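PDB 6T0Q: lectin from Pleurotus ostreatus, which probably recognises galactose-type sugars, has an N-acetyl-D-galactosamine site, and holds a calcium ion in each of two related beta domains. Local coordinates for residues Asp77-Asn85 with Trp109-Val120; Ala286-Ile294 with Thr303-Lys311. All coordinates share one frame; numbering follows the deposited sequence.

Contact 1. Residues Asp77-Asn85 with Trp109-Val120. With CA (calcium ion), chain F; NAG (2-acetamido-2-deoxy-beta-D-glucopyranose), chain E.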
loop_
_atom_site.group_PDB
_atom_site.type_symbol
_atom_site.label_atom_id
_atom_site.label_comp_id
_atom_site.label_asym_id
_atom_site.label_seq_id
_atom_site.Cartn_x
_atom_site.Cartn_y
_atom_site.Cartn_z
ATOM N N ASP A 77 -15.687 -28.959 25.621
ATOM C CA ASP A 77 -16.759 -29.942 25.668
ATOM C C ASP A 77 -17.989 -29.180 26.134
ATOM O O ASP A 77 -18.080 -28.843 27.315
ATOM C CB ASP A 77 -16.397 -31.086 26.620
ATOM C CG ASP A 77 -17.449 -32.186 26.664
ATOM O OD1 ASP A 77 -18.517 -32.037 26.024
ATOM O OD2 ASP A 77 -17.192 -33.211 27.337
ATOM N N ASP A 78 -18.930 -28.876 25.227
ATOM C CA ASP A 78 -18.980 -29.328 23.831
ATOM C C ASP A 78 -18.483 -28.309 22.808
ATOM O O ASP A 78 -17.950 -28.687 21.777
ATOM C CB ASP A 78 -20.423 -29.679 23.449
ATOM C CG ASP A 78 -20.935 -30.903 24.161
ATOM O OD1 ASP A 78 -20.663 -32.013 23.662
ATOM O OD2 ASP A 78 -21.595 -30.758 25.218
ATOM N N ALA A 79 -18.692 -27.018 23.064
ATOM C CA ALA A 79 -18.434 -26.014 22.038
ATOM C C ALA A 79 -17.994 -24.715 22.699
ATOM O O ALA A 79 -18.167 -24.526 23.907
ATOM C CB ALA A 79 -19.682 -25.785 21.165
ATOM N N HIS A 80 -17.438 -23.804 21.892
ATOM C CA HIS A 80 -16.924 -22.545 22.421
ATOM C C HIS A 80 -16.991 -21.440 21.373
ATOM O O HIS A 80 -16.970 -21.691 20.163
ATOM C CB HIS A 80 -15.469 -22.682 22.882
ATOM C CG HIS A 80 -14.532 -23.060 21.773
ATOM N ND1 HIS A 80 -14.160 -24.365 21.527
ATOM C CD2 HIS A 80 -13.914 -22.309 20.830
ATOM C CE1 HIS A 80 -13.343 -24.399 20.488
ATOM N NE2 HIS A 80 -13.181 -23.165 20.044
ATOM N N THR A 81 -17.031 -20.203 21.870
ATOM C CA THR A 81 -16.779 -19.001 21.083
ATOM C C THR A 81 -15.706 -18.195 21.797
ATOM O O THR A 81 -15.829 -17.935 22.995
ATOM C CB THR A 81 -18.052 -18.157 20.924
ATOM O OG1 THR A 81 -19.099 -18.989 20.419
ATOM C CG2 THR A 81 -17.814 -16.999 19.954
ATOM N N PHE A 82 -14.668 -17.793 21.067
ATOM C CA PHE A 82 -13.490 -17.158 21.647
ATOM C C PHE A 82 -13.449 -15.686 21.250
ATOM O O PHE A 82 -13.528 -15.362 20.058
ATOM C CB PHE A 82 -12.218 -17.864 21.163
ATOM C CG PHE A 82 -11.030 -17.681 22.068
ATOM C CD1 PHE A 82 -10.366 -16.464 22.138
ATOM C CD2 PHE A 82 -10.554 -18.747 22.832
ATOM C CE1 PHE A 82 -9.257 -16.305 22.977
ATOM C CE2 PHE A 82 -9.451 -18.596 23.668
ATOM C CZ PHE A 82 -8.804 -17.380 23.746
ATOM N N TYR A 83 -13.299 -14.804 22.244
ATOM C CA TYR A 83 -13.252 -13.360 22.031
ATOM C C TYR A 83 -11.942 -12.783 22.553
ATOM O O TYR A 83 -11.434 -13.214 23.593
ATOM C CB TYR A 83 -14.394 -12.648 22.745
ATOM C CG TYR A 83 -15.786 -13.074 22.342
ATOM C CD1 TYR A 83 -16.424 -14.124 22.990
ATOM C CD2 TYR A 83 -16.476 -12.396 21.347
ATOM C CE1 TYR A 83 -17.704 -14.505 22.645
ATOM C CE2 TYR A 83 -17.766 -12.768 20.995
ATOM C CZ TYR A 83 -18.370 -13.819 21.653
ATOM O OH TYR A 83 -19.640 -14.203 21.314
ATOM N N VAL A 84 -11.417 -11.774 21.858
ATOM C CA VAL A 84 -10.236 -11.059 22.327
ATOM C C VAL A 84 -10.523 -9.565 22.266
ATOM O O VAL A 84 -10.785 -9.022 21.184
ATOM C CB VAL A 84 -8.980 -11.415 21.517
ATOM C CG1 VAL A 84 -7.785 -10.611 22.034
ATOM C CG2 VAL A 84 -8.692 -12.933 21.633
ATOM N N ASN A 85 -10.487 -8.908 23.427
ATOM C CA ASN A 85 -10.772 -7.478 23.538
ATOM C C ASN A 85 -12.102 -7.133 22.877
ATOM O O ASN A 85 -12.232 -6.127 22.180
ATOM C CB ASN A 85 -9.627 -6.650 22.952
ATOM C CG ASN A 85 -8.353 -6.815 23.740
ATOM O OD1 ASN A 85 -8.385 -6.815 24.974
ATOM N ND2 ASN A 85 -7.227 -6.995 23.046
ATOM N N TRP A 109 -2.417 -4.752 28.237
ATOM C CA TRP A 109 -3.362 -5.688 28.836
ATOM C C TRP A 109 -4.298 -6.182 27.746
ATOM O O TRP A 109 -4.534 -5.483 26.756
ATOM C CB TRP A 109 -4.172 -5.061 29.989
ATOM C CG TRP A 109 -5.044 -3.882 29.585
ATOM C CD1 TRP A 109 -4.726 -2.556 29.701
ATOM C CD2 TRP A 109 -6.373 -3.924 29.035
ATOM N NE1 TRP A 109 -5.760 -1.778 29.240
ATOM C CE2 TRP A 109 -6.783 -2.589 28.827
ATOM C CE3 TRP A 109 -7.248 -4.962 28.684
ATOM C CZ2 TRP A 109 -8.032 -2.259 28.285
ATOM C CZ3 TRP A 109 -8.492 -4.633 28.138
ATOM C CH2 TRP A 109 -8.871 -3.290 27.949
ATOM N N ASN A 110 -4.827 -7.393 27.929
ATOM C CA ASN A 110 -5.737 -7.974 26.948
ATOM C C ASN A 110 -6.821 -8.777 27.649
ATOM O O ASN A 110 -6.530 -9.580 28.543
ATOM C CB ASN A 110 -4.974 -8.850 25.946
ATOM C CG ASN A 110 -4.067 -8.032 25.051
ATOM O OD1 ASN A 110 -4.524 -7.437 24.079
ATOM N ND2 ASN A 110 -2.781 -7.974 25.390
ATOM N N LEU A 111 -8.069 -8.560 27.235
ATOM C CA LEU A 111 -9.216 -9.255 27.806
ATOM C C LEU A 111 -9.560 -10.451 26.926
ATOM O O LEU A 111 -9.990 -10.284 25.778
ATOM C CB LEU A 111 -10.417 -8.323 27.934
ATOM C CG LEU A 111 -11.651 -9.050 28.473
ATOM C CD1 LEU A 111 -11.452 -9.436 29.950
ATOM C CD2 LEU A 111 -12.883 -8.187 28.291
ATOM N N PHE A 112 -9.387 -11.657 27.466
ATOM C CA PHE A 112 -9.785 -12.876 26.777
ATOM C C PHE A 112 -11.120 -13.340 27.345
ATOM O O PHE A 112 -11.313 -13.345 28.565
ATOM C CB PHE A 112 -8.708 -13.951 26.922
ATOM C CG PHE A 112 -7.383 -13.535 26.342
ATOM C CD1 PHE A 112 -6.468 -12.813 27.103
ATOM C CD2 PHE A 112 -7.079 -13.813 25.017
ATOM C CE1 PHE A 112 -5.262 -12.396 26.561
ATOM C CE2 PHE A 112 -5.868 -13.398 24.468
ATOM C CZ PHE A 112 -4.963 -12.692 25.240
ATOM N N ALA A 113 -12.051 -13.690 26.461
ATOM C CA ALA A 113 -13.370 -14.117 26.903
ATOM C C ALA A 113 -13.804 -15.307 26.069
ATOM O O ALA A 113 -13.579 -15.340 24.856
ATOM C CB ALA A 113 -14.406 -12.991 26.801
ATOM N N ILE A 114 -14.412 -16.289 26.727
ATOM C CA ILE A 114 -14.861 -17.509 26.064
ATOM C C ILE A 114 -16.269 -17.811 26.542
ATOM O O ILE A 114 -16.526 -17.828 27.749
ATOM C CB ILE A 114 -13.942 -18.710 26.356
ATOM C CG1 ILE A 114 -12.479 -18.385 26.046
ATOM C CG2 ILE A 114 -14.400 -19.942 25.539
ATOM C CD1 ILE A 114 -11.516 -19.492 26.465
ATOM N N ALA A 115 -17.175 -18.041 25.604
ATOM C CA ALA A 115 -18.496 -18.571 25.915
ATOM C C ALA A 115 -18.417 -20.072 25.672
ATOM O O ALA A 115 -18.204 -20.504 24.536
ATOM C CB ALA A 115 -19.572 -17.916 25.048
ATOM N N GLY A 116 -18.526 -20.857 26.741
ATOM C CA GLY A 116 -18.486 -22.307 26.648
ATOM C C GLY A 116 -19.897 -22.867 26.672
ATOM O O GLY A 116 -20.785 -22.310 27.307
ATOM N N GLN A 117 -20.109 -23.972 25.964
ATOM C CA GLN A 117 -21.459 -24.498 25.818
ATOM C C GLN A 117 -21.457 -26.002 26.039
ATOM O O GLN A 117 -20.730 -26.736 25.361
ATOM C CB GLN A 117 -22.033 -24.157 24.438
ATOM C CG GLN A 117 -23.491 -24.526 24.293
ATOM C CD GLN A 117 -24.105 -24.053 22.976
ATOM O OE1 GLN A 117 -23.400 -23.792 21.992
ATOM N NE2 GLN A 117 -25.431 -23.941 22.956
ATOM N N ASN A 118 -22.271 -26.451 26.991
ATOM C CA ASN A 118 -22.540 -27.872 27.176
ATOM C C ASN A 118 -23.826 -28.209 26.436
ATOM O O ASN A 118 -24.884 -27.648 26.743
ATOM C CB ASN A 118 -22.678 -28.223 28.656
ATOM C CG ASN A 118 -22.872 -29.722 28.878
ATOM O OD1 ASN A 118 -22.499 -30.532 28.031
ATOM N ND2 ASN A 118 -23.472 -30.091 30.007
ATOM N N LEU A 119 -23.734 -29.120 25.467
ATOM C CA LEU A 119 -24.866 -29.447 24.613
ATOM C C LEU A 119 -25.614 -30.699 25.047
ATOM O O LEU A 119 -26.729 -30.929 24.569
ATOM C CB LEU A 119 -24.397 -29.639 23.160
ATOM C CG LEU A 119 -23.845 -28.371 22.508
ATOM C CD1 LEU A 119 -23.247 -28.681 21.136
ATOM C CD2 LEU A 119 -24.959 -27.343 22.393
ATOM N N VAL A 120 -25.040 -31.512 25.926
ATOM C CA VAL A 120 -25.558 -32.845 26.206
ATOM C C VAL A 120 -25.853 -32.936 27.694
ATOM O O VAL A 120 -24.965 -32.694 28.523
ATOM C CB VAL A 120 -24.568 -33.933 25.765
ATOM C CG1 VAL A 120 -25.084 -35.311 26.154
ATOM C CG2 VAL A 120 -24.334 -33.847 24.239
HETATM CA CA CA F . -20.723 -32.113 27.316
HETATM C C1 NAG E . -6.914 -4.878 32.832
HETATM C C2 NAG E . -8.009 -3.816 32.725
HETATM C C3 NAG E . -7.401 -2.434 32.459
HETATM C C4 NAG E . -6.336 -2.090 33.495
HETATM C C5 NAG E . -5.313 -3.226 33.565
HETATM C C6 NAG E . -4.273 -3.031 34.644
HETATM C C7 NAG E . -10.172 -4.672 31.953
HETATM C C8 NAG E . -11.034 -4.988 30.764
HETATM N N2 NAG E . -8.966 -4.164 31.686
HETATM O O3 NAG E . -8.451 -1.476 32.483
HETATM O O5 NAG E . -5.961 -4.485 33.834
HETATM O O6 NAG E . -4.798 -3.364 35.921
HETATM O O7 NAG E . -10.546 -4.879 33.101
HETATM O O HOH W 1 -21.113 -33.966 25.352
HETATM O O HOH W 2 -20.309 -20.529 22.478
#
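The Phe82 ring has Ile114 CG1 over one face, a CH-pi contact 4.2 Å from the ring centroid, and meets Phe112 edge to edge, CE1 of Phe82 lying 3.9 Å from CD2 of Phe112. Ala113 O lies at the edge of the Tyr83 ring. One face of Trp109 carries N-acetylglucosamine, probably the first sugar of an N-glycan on Asn58; its N2 sits 3.5 Å from Trp109 CE3. Asn85 ND2 gives an in-plane bond (2.9 Å) to a lone pair of Asn110 OD1, which also accepts from Gln106 N. Leu111 N reaches Asn85 OD1 from above its carbonyl plane, a second bond on that amide. At the other end the backbone N atoms of Asp78 and Ala79 both donate to Gln117 O, a classic beta bulge. Asp77 OD1, Asp78 OD2 and Asn118 OD1, 2.5 Å from the ion, bind calcium with a water, Ser123 OG and Pro124 O. Asp77 OD2 accepts from Trp184 NE1, Leu119 N grips Asp78 OD2 at 2.7 Å, and Asn118 has a further polar partner in Ile49. Strand 87-94 flanks 79-84, strand 51-60 flanks 109-118, and Phe82 packs on Val74 of strand 67-76 in the facing sheet.

Contact 2. Residues Ala286-Ile294 with Thr303-Lys311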
loop_
_atom_site.group_PDB
_atom_site.type_symbol
_atom_site.label_atom_id
_atom_site.label_comp_id
_atom_site.label_asym_id
_atom_site.label_seq_id
_atom_site.Cartn_x
_atom_site.Cartn_y
_atom_site.Cartn_z
ATOM N N ALA A 286 8.087 -30.678 -9.646
ATOM C CA ALA A 286 8.452 -29.500 -8.868
ATOM C C ALA A 286 7.201 -28.754 -8.422
ATOM O O ALA A 286 6.184 -28.746 -9.121
ATOM C CB ALA A 286 9.353 -28.556 -9.679
ATOM N N GLY A 287 7.301 -28.101 -7.268
ATOM C CA GLY A 287 6.232 -27.237 -6.799
ATOM C C GLY A 287 6.623 -26.594 -5.485
ATOM O O GLY A 287 7.496 -27.081 -4.762
ATOM N N VAL A 288 5.964 -25.476 -5.191
ATOM C CA VAL A 288 6.051 -24.856 -3.873
ATOM C C VAL A 288 4.630 -24.586 -3.397
ATOM O O VAL A 288 3.744 -24.263 -4.199
ATOM C CB VAL A 288 6.911 -23.567 -3.884
ATOM C CG1 VAL A 288 6.333 -22.537 -4.818
ATOM C CG2 VAL A 288 7.058 -22.970 -2.459
ATOM N N ILE A 289 4.400 -24.754 -2.101
ATOM C CA ILE A 289 3.076 -24.564 -1.518
ATOM C C ILE A 289 3.250 -23.812 -0.209
ATOM O O ILE A 289 4.244 -24.013 0.499
ATOM C CB ILE A 289 2.357 -25.919 -1.317
ATOM C CG1 ILE A 289 0.914 -25.718 -0.852
ATOM C CG2 ILE A 289 3.109 -26.808 -0.329
ATOM C CD1 ILE A 289 0.117 -27.039 -0.849
ATOM N N ALA A 290 2.307 -22.918 0.097
ATOM C CA ALA A 290 2.404 -22.141 1.322
ATOM C C ALA A 290 1.025 -21.655 1.730
ATOM O O ALA A 290 0.132 -21.480 0.896
ATOM C CB ALA A 290 3.347 -20.941 1.179
ATOM N N THR A 291 0.870 -21.451 3.031
ATOM C CA THR A 291 -0.309 -20.830 3.614
ATOM C C THR A 291 0.191 -19.744 4.544
ATOM O O THR A 291 1.128 -19.972 5.314
ATOM C CB THR A 291 -1.170 -21.846 4.380
ATOM O OG1 THR A 291 -1.533 -22.921 3.503
ATOM C CG2 THR A 291 -2.450 -21.175 4.927
ATOM N N ILE A 292 -0.412 -18.566 4.464
ATOM C CA ILE A 292 0.025 -17.408 5.235
ATOM C C ILE A 292 -1.193 -16.804 5.907
ATOM O O ILE A 292 -2.191 -16.518 5.235
ATOM C CB ILE A 292 0.708 -16.348 4.350
ATOM C CG1 ILE A 292 1.940 -16.918 3.648
ATOM C CG2 ILE A 292 1.062 -15.104 5.191
ATOM C CD1 ILE A 292 2.417 -16.029 2.494
ATOM N N LEU A 293 -1.116 -16.591 7.217
ATOM C CA LEU A 293 -2.162 -15.870 7.932
ATOM C C LEU A 293 -1.581 -14.590 8.511
ATOM O O LEU A 293 -0.553 -14.627 9.198
ATOM C CB LEU A 293 -2.778 -16.720 9.050
ATOM C CG LEU A 293 -4.060 -16.109 9.627
ATOM C CD1 LEU A 293 -5.023 -17.208 10.008
ATOM C CD2 LEU A 293 -3.762 -15.262 10.842
ATOM N N ILE A 294 -2.250 -13.473 8.247
ATOM C CA ILE A 294 -1.841 -12.159 8.718
ATOM C C ILE A 294 -2.875 -11.677 9.726
ATOM O O ILE A 294 -4.080 -11.769 9.468
ATOM C CB ILE A 294 -1.714 -11.178 7.540
ATOM C CG1 ILE A 294 -0.563 -11.606 6.628
ATOM C CG2 ILE A 294 -1.520 -9.772 8.031
ATOM C CD1 ILE A 294 -0.628 -10.966 5.256
ATOM N N THR A 303 -6.046 -14.837 5.264
ATOM C CA THR A 303 -5.219 -15.944 4.818
ATOM C C THR A 303 -4.892 -15.768 3.343
ATOM O O THR A 303 -5.751 -15.383 2.544
ATOM C CB THR A 303 -5.926 -17.281 5.056
ATOM O OG1 THR A 303 -6.042 -17.499 6.463
ATOM C CG2 THR A 303 -5.146 -18.448 4.420
ATOM N N VAL A 304 -3.631 -16.000 3.009
ATOM C CA VAL A 304 -3.143 -16.017 1.640
ATOM C C VAL A 304 -2.598 -17.410 1.380
ATOM O O VAL A 304 -1.919 -17.974 2.242
ATOM C CB VAL A 304 -2.047 -14.947 1.439
ATOM C CG1 VAL A 304 -1.322 -15.159 0.124
ATOM C CG2 VAL A 304 -2.659 -13.546 1.522
ATOM N N VAL A 305 -2.915 -17.978 0.214
ATOM C CA VAL A 305 -2.404 -19.291 -0.170
ATOM C C VAL A 305 -1.682 -19.154 -1.500
ATOM O O VAL A 305 -1.963 -18.249 -2.290
ATOM C CB VAL A 305 -3.522 -20.358 -0.269
ATOM C CG1 VAL A 305 -4.292 -20.450 1.054
ATOM C CG2 VAL A 305 -4.475 -20.033 -1.424
ATOM N N THR A 306 -0.735 -20.057 -1.746
ATOM C CA THR A 306 -0.159 -20.145 -3.078
ATOM C C THR A 306 -1.253 -20.500 -4.076
ATOM O O THR A 306 -1.960 -21.498 -3.908
ATOM C CB THR A 306 0.975 -21.174 -3.109
ATOM O OG1 THR A 306 0.632 -22.304 -2.286
ATOM C CG2 THR A 306 2.257 -20.538 -2.582
ATOM N N ASP A 307 -1.410 -19.659 -5.096
ATOM C CA ASP A 307 -2.411 -19.857 -6.137
ATOM C C ASP A 307 -1.988 -19.024 -7.347
ATOM O O ASP A 307 -0.877 -18.482 -7.387
ATOM C CB ASP A 307 -3.814 -19.506 -5.613
ATOM C CG ASP A 307 -3.924 -18.048 -5.120
ATOM O OD1 ASP A 307 -3.135 -17.191 -5.559
ATOM O OD2 ASP A 307 -4.804 -17.760 -4.279
ATOM N N ALA A 308 -2.874 -18.906 -8.339
ATOM C CA ALA A 308 -2.510 -18.183 -9.559
ATOM C C ALA A 308 -2.437 -16.673 -9.371
ATOM O O ALA A 308 -2.045 -15.970 -10.314
ATOM C CB ALA A 308 -3.491 -18.521 -10.687
ATOM N N SER A 309 -2.783 -16.144 -8.192
ATOM C CA SER A 309 -2.613 -14.716 -7.954
ATOM C C SER A 309 -1.177 -14.355 -7.611
ATOM O O SER A 309 -0.846 -13.170 -7.581
ATOM C CB SER A 309 -3.545 -14.231 -6.837
ATOM O OG SER A 309 -3.036 -14.557 -5.547
ATOM N N TRP A 310 -0.321 -15.339 -7.360
ATOM C CA TRP A 310 1.097 -15.073 -7.177
ATOM C C TRP A 310 1.746 -14.784 -8.529
ATOM O O TRP A 310 1.347 -15.336 -9.551
ATOM C CB TRP A 310 1.781 -16.273 -6.512
ATOM C CG TRP A 310 1.427 -16.438 -5.046
ATOM C CD1 TRP A 310 0.181 -16.598 -4.508
ATOM C CD2 TRP A 310 2.343 -16.453 -3.946
ATOM N NE1 TRP A 310 0.267 -16.713 -3.127
ATOM C CE2 TRP A 310 1.586 -16.632 -2.765
ATOM C CE3 TRP A 310 3.737 -16.320 -3.841
ATOM C CZ2 TRP A 310 2.177 -16.689 -1.499
ATOM C CZ3 TRP A 310 4.320 -16.380 -2.584
ATOM C CH2 TRP A 310 3.543 -16.564 -1.433
ATOM N N LYS A 311 2.742 -13.903 -8.528
ATOM C CA LYS A 311 3.554 -13.685 -9.720
ATOM C C LYS A 311 4.767 -14.607 -9.688
ATOM O O LYS A 311 5.263 -14.969 -8.621
ATOM C CB LYS A 311 4.012 -12.226 -9.820
ATOM C CG LYS A 311 2.869 -11.218 -9.877
ATOM C CD LYS A 311 1.809 -11.664 -10.862
ATOM C CE LYS A 311 1.646 -10.690 -12.010
ATOM N NZ LYS A 311 0.656 -11.224 -12.988
#
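Ile292, Thr306 and Thr303 carry most of this contact across an antiparallel beta hairpin, in which strand 301-305 forms the border of its sheet beside strand 287-296. Ile292 and Val304 make the hydrogen-bonded pair: Ile292 N reaches Val304 O and Val304 N returns to Ile292 O, each at 2.7 Å. On the same face Ile292 extends CD1 to the edge of the Trp310 ring, 4.1 Å from CZ2, and also touches Phe275 of strand 273-281, so it lies between the two sheets of the domain. Thr306 closes the ladder where the second strand ends. Its backbone N donates to Ala290 O, and its side chain takes over the return bond, OG1 accepting from Ala290 N at 3.0 Å. A chi1 of 38° sets OG1 between the backbone N and the carbonyl carbon; the same hydroxyl is also bonded to Asn199 O. Thr306 CG2 meets Ala290 CB at 3.9 Å and lies over one face of the Trp310 indole. Thr303 lies on the other face of the sheet. With chi1 at -67°, its OG1 lies beside the backbone N and CG2 anti to it, where CG2 touches Thr291 CG2; OG1 makes a van der Waals contact with the Leu293 CD1 methyl at 3.7 Å. Thr291 OG1 bonds to Ser198 and Pro194. Beyond Thr306 a type I turn from Asp307 to Trp310 brings the indole against the face bearing Ile292 and Val304; its NE1 donates to Val305 O from above the carbonyl plane. The bond from Ser309 N to Asp307 OD1, 2.9 Å and from above the carboxylate plane, makes an Asx turn; Ser309 OG adds a second bond to that oxygen, 2.6 Å on its syn lone pair.

How the contacts relate
Contacts 1 and 2 lie in series along the chain and on opposite sides of its centre, with their own centres 31 Å apart and their nearest atoms about 12 Å apart. Each relates to a different calcium ion. Contact 1 supplies three ligands directly, whereas contact 2 begins just after the ligand Pro285 and its Val288 side chain remains about 11 Å from the second ion. A glycan, probably N-linked to Asn301, runs between the domains: it touches Leu293 of contact 2 and Arg88 to Thr91 of the strand flanking contact 1. The sugar on Trp109 is separate, beside Asn58, Thr60 and Pro163, and is consistent with an N-glycan rather than a bound lectin ligand.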